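Local coordinates for Arf-GAP with coiled-coil, ANK repeat and PH domain-containing protein 2 (Homo sapiens, PDB 6IF3) that acts as a GTPase-activating protein for the small GTPase ARF6 and, through its ankyrin-repeat domain, interacts with RAB35, at residues 84-87 / 93-96; 96-101 / 128-133. All coordinates share one frame; numbering follows the deposited sequence.

Running from the N terminus, the chain enters helix 81-88, turns back through a two-residue link (89-90) and returns along helix 91-99; contact 1 (84-87 / 93-96) closes this short hairpin inside the second ankyrin repeat. Contact 2 (96-101 / 128-133) starts at Leu96, the residue on which contact 1 ends, and closes a longer loop of 26 residues that takes in helix 114-120 before helix 124-141 of the third repeat arrives. The two loops are therefore consecutive, neither nested nor crossed, and both use helix 91-99. Their centres lie about 9 Å apart, and they touch where Leu129 CD1 packs on Cys95 CB at 3.9 Å.

Contact 1 (84-87 / 93-96); sequences HATV and QVCL
Ala85 and Val94 face each other where segments 84-87 and 93-96 come nearest, their CA atoms 6.0 Å apart. With a methyl for its whole side chain, Ala85 lets the backbones come this near, and its CB rests 3.9 Å from Val94 CG2. That same valine branch also meets Thr86, with CG2 lying 3.8 Å from Thr86 OG1. Val94 CG1 stands anti to the backbone N (chi1 167°), which places CG2 beside that nitrogen and turns it onto the first helix, while CG1 faces Leu129 of helix 124-141.

Gln93 can be followed outward atom by atom. Its CB packs on Ala85 CB at 4.0 Å; CG swings to the side of the backbone N, and the extended chain beyond it carries the amide across to the alanine's side. At the tip, OE1 lies 3.8 Å from Ala85 CB, a van der Waals contact. The amide's polar needs are met by others: OE1 is hydrogen-bonded to His90 ND1, in the link between the helices, and NE2 makes a weak hydrogen bond to Ser57 O of the preceding repeat. Thr86 OG1 likewise turns back on its own helix, bonding to Leu82 O, so a buried hydroxyl can sit against a valine methyl.

No hydrogen bond joins the two segments, and all four touching residues are buried. Val53 of helix 48-55 packs on Ala85 and Gln93, and helix 114-120 packs on Thr86. This is the antiparallel helix pair of an ankyrin repeat, here the second, stacked between its neighbours.

Contact 2 (96-101 / 128-133); sequences LFLKRG and TLLRLA
One side chain, Leu98, makes every contact that segment 96-101 has with 128-133, and its closest approach is to a backbone oxygen: Leu98 CD1 lies 3.6 Å from Leu129 O. That carbonyl already accepts the helical bond from Ala133 N, so the methyl merely packs against it. Leu98 is thus a single projection set among Leu129, Leu130 and Ala133 on one face of helix 124-141.

With chi1 at -70°, CG lies beside the backbone N, and chi2 of 173° extends CD1 towards the other helix, with CD2 branching beside it. CD1 touches Leu129 CB at 4.0 Å. Ala133 CB and Leu130 CD2 each meet both methyls of Leu98, CD1 and CD2, at 4.1 Å, and the two leucine side chains cross at about a right angle. Leu130 leaves its CA pointing away from helix 91-99, and only the end of its side chain swings back to make this touch. The nearest backbone pair is Leu98 and Ala133, with CA atoms 6.8 Å apart.

Just beyond, helix 91-99 ends in a Schellman motif: Gly101, at positive phi (83°), is its C-prime residue, with Ala102 N bonding back to Phe97 O and Gly101 N to Leu98 O. Ile157 of helix 157-161 also packs on Leu98, and Gln104 NE2 bonds to Leu130 O. This is the packing of second helices between neighbouring repeats, here the second and third, in an ankyrin stack.

Contact 1 (84-87 / 93-96)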
# COMPACT_ATOMS: atom_id res chain seq x y z
N HIS A 84 -16.13 -4.02 -8.83
CA HIS A 84 -16.24 -5.38 -9.34
C HIS A 84 -14.90 -6.05 -9.58
O HIS A 84 -14.76 -7.25 -9.31
CB HIS A 84 -17.07 -5.39 -10.66
CG HIS A 84 -18.53 -5.12 -10.44
ND1 HIS A 84 -19.36 -6.03 -9.80
CD2 HIS A 84 -19.30 -4.05 -10.75
CE1 HIS A 84 -20.58 -5.53 -9.75
NE2 HIS A 84 -20.57 -4.34 -10.32
N ALA A 85 -13.92 -5.30 -10.09
CA ALA A 85 -12.60 -5.88 -10.31
C ALA A 85 -11.96 -6.28 -8.98
O ALA A 85 -11.27 -7.31 -8.88
CB ALA A 85 -11.72 -4.91 -11.03
N THR A 86 -12.20 -5.47 -7.95
CA THR A 86 -11.68 -5.78 -6.61
C THR A 86 -12.31 -7.06 -6.06
O THR A 86 -11.62 -7.94 -5.57
CB THR A 86 -11.91 -4.61 -5.65
OG1 THR A 86 -11.19 -3.49 -6.16
CG2 THR A 86 -11.39 -4.93 -4.22
N VAL A 87 -13.64 -7.15 -6.10
CA VAL A 87 -14.34 -8.34 -5.64
C VAL A 87 -13.85 -9.61 -6.36
O VAL A 87 -13.63 -10.63 -5.71
CB VAL A 87 -15.85 -8.17 -5.85
CG1 VAL A 87 -16.58 -9.49 -5.60
CG2 VAL A 87 -16.37 -7.07 -4.89
N GLN A 93 -6.84 -5.33 -13.85
CA GLN A 93 -7.90 -4.36 -14.07
C GLN A 93 -7.92 -3.30 -12.99
O GLN A 93 -8.17 -2.13 -13.28
CB GLN A 93 -9.27 -5.05 -14.17
CG GLN A 93 -9.42 -5.92 -15.40
CD GLN A 93 -10.71 -6.74 -15.38
OE1 GLN A 93 -11.39 -6.81 -14.36
NE2 GLN A 93 -11.04 -7.35 -16.52
N VAL A 94 -7.66 -3.67 -11.73
CA VAL A 94 -7.56 -2.68 -10.65
C VAL A 94 -6.45 -1.66 -10.98
O VAL A 94 -6.62 -0.44 -10.86
CB VAL A 94 -7.30 -3.37 -9.28
CG1 VAL A 94 -6.88 -2.35 -8.19
CG2 VAL A 94 -8.56 -4.12 -8.84
N CYS A 95 -5.30 -2.14 -11.42
CA CYS A 95 -4.19 -1.26 -11.74
C CYS A 95 -4.56 -0.29 -12.87
O CYS A 95 -4.33 0.91 -12.76
CB CYS A 95 -2.96 -2.08 -12.12
SG CYS A 95 -1.50 -1.11 -12.30
N LEU A 96 -5.17 -0.82 -13.93
CA LEU A 96 -5.60 0.01 -15.06
C LEU A 96 -6.58 1.11 -14.62
O LEU A 96 -6.40 2.28 -14.92
CB LEU A 96 -6.24 -0.88 -16.11
CG LEU A 96 -6.93 -0.08 -17.23
CD1 LEU A 96 -5.95 0.60 -18.14
CD2 LEU A 96 -7.87 -1.02 -18.01

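Contact 2 (96-101 / 128-133)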
# COMPACT_ATOMS: atom_id res chain seq x y z
N LEU A 96 -5.17 -0.82 -13.93
CA LEU A 96 -5.60 0.01 -15.06
C LEU A 96 -6.58 1.11 -14.62
O LEU A 96 -6.40 2.28 -14.92
CB LEU A 96 -6.24 -0.88 -16.11
CG LEU A 96 -6.93 -0.08 -17.23
CD1 LEU A 96 -5.95 0.60 -18.14
CD2 LEU A 96 -7.87 -1.02 -18.01
N PHE A 97 -7.59 0.71 -13.87
CA PHE A 97 -8.60 1.67 -13.43
C PHE A 97 -8.00 2.73 -12.53
O PHE A 97 -8.34 3.90 -12.67
CB PHE A 97 -9.76 0.95 -12.72
CG PHE A 97 -10.56 0.06 -13.62
CD1 PHE A 97 -10.64 0.31 -14.99
CD2 PHE A 97 -11.22 -1.05 -13.10
CE1 PHE A 97 -11.37 -0.54 -15.83
CE2 PHE A 97 -11.95 -1.91 -13.92
CZ PHE A 97 -12.03 -1.67 -15.28
N LEU A 98 -7.10 2.34 -11.62
CA LEU A 98 -6.47 3.33 -10.76
C LEU A 98 -5.67 4.34 -11.61
O LEU A 98 -5.74 5.55 -11.36
CB LEU A 98 -5.58 2.63 -9.72
CG LEU A 98 -6.38 1.87 -8.65
CD1 LEU A 98 -5.42 1.07 -7.76
CD2 LEU A 98 -7.18 2.85 -7.78
N LYS A 99 -4.93 3.87 -12.62
CA LYS A 99 -4.14 4.76 -13.46
C LYS A 99 -5.01 5.62 -14.36
O LYS A 99 -4.58 6.67 -14.84
CB LYS A 99 -3.16 3.96 -14.32
CG LYS A 99 -2.00 3.45 -13.50
CD LYS A 99 -1.20 2.39 -14.21
CE LYS A 99 -0.54 2.93 -15.48
NZ LYS A 99 0.48 4.00 -15.28
N ARG A 100 -6.25 5.19 -14.56
CA ARG A 100 -7.17 5.96 -15.40
C ARG A 100 -8.13 6.84 -14.60
O ARG A 100 -9.15 7.28 -15.11
CB ARG A 100 -7.97 5.02 -16.30
CG ARG A 100 -7.13 4.39 -17.39
CD ARG A 100 -6.34 5.43 -18.17
NE ARG A 100 -4.93 5.05 -18.29
CZ ARG A 100 -4.50 4.10 -19.10
NH1 ARG A 100 -5.35 3.44 -19.88
NH2 ARG A 100 -3.21 3.79 -19.14
N GLY A 101 -7.80 7.09 -13.33
CA GLY A 101 -8.53 8.04 -12.50
C GLY A 101 -9.81 7.54 -11.84
O GLY A 101 -10.66 8.32 -11.40
N THR A 128 -2.27 -3.35 -1.76
CA THR A 128 -1.05 -2.59 -2.07
C THR A 128 -1.29 -1.56 -3.19
O THR A 128 -0.92 -0.38 -3.04
CB THR A 128 0.09 -3.51 -2.45
OG1 THR A 128 0.45 -4.30 -1.30
CG2 THR A 128 1.35 -2.70 -2.91
N LEU A 129 -1.93 -1.96 -4.28
CA LEU A 129 -2.23 -1.02 -5.38
C LEU A 129 -3.15 0.11 -4.90
O LEU A 129 -2.92 1.28 -5.22
CB LEU A 129 -2.89 -1.73 -6.57
CG LEU A 129 -2.01 -2.79 -7.26
CD1 LEU A 129 -2.83 -3.39 -8.43
CD2 LEU A 129 -0.69 -2.21 -7.78
N LEU A 130 -4.20 -0.23 -4.15
CA LEU A 130 -5.14 0.78 -3.67
C LEU A 130 -4.43 1.75 -2.72
O LEU A 130 -4.63 2.96 -2.83
CB LEU A 130 -6.34 0.13 -2.94
CG LEU A 130 -7.30 -0.64 -3.86
CD1 LEU A 130 -8.30 -1.47 -3.05
CD2 LEU A 130 -8.09 0.32 -4.74
N ARG A 131 -3.59 1.24 -1.81
CA ARG A 131 -2.93 2.10 -0.85
C ARG A 131 -1.88 2.97 -1.52
O ARG A 131 -1.75 4.13 -1.18
CB ARG A 131 -2.30 1.27 0.27
CG ARG A 131 -3.32 0.57 1.15
CD ARG A 131 -3.31 1.06 2.58
NE ARG A 131 -4.43 0.52 3.36
CZ ARG A 131 -4.31 -0.41 4.31
NH1 ARG A 131 -3.13 -0.91 4.59
NH2 ARG A 131 -5.37 -0.83 4.97
N LEU A 132 -1.14 2.41 -2.48
CA LEU A 132 -0.10 3.23 -3.15
C LEU A 132 -0.73 4.31 -4.05
O LEU A 132 -0.20 5.42 -4.17
CB LEU A 132 0.86 2.36 -3.93
CG LEU A 132 1.72 1.51 -2.96
CD1 LEU A 132 2.80 0.78 -3.71
CD2 LEU A 132 2.32 2.33 -1.77
N ALA A 133 -1.90 4.01 -4.62
CA ALA A 133 -2.63 5.05 -5.36
C ALA A 133 -3.14 6.15 -4.43
O ALA A 133 -3.14 7.33 -4.81
CB ALA A 133 -3.77 4.43 -6.13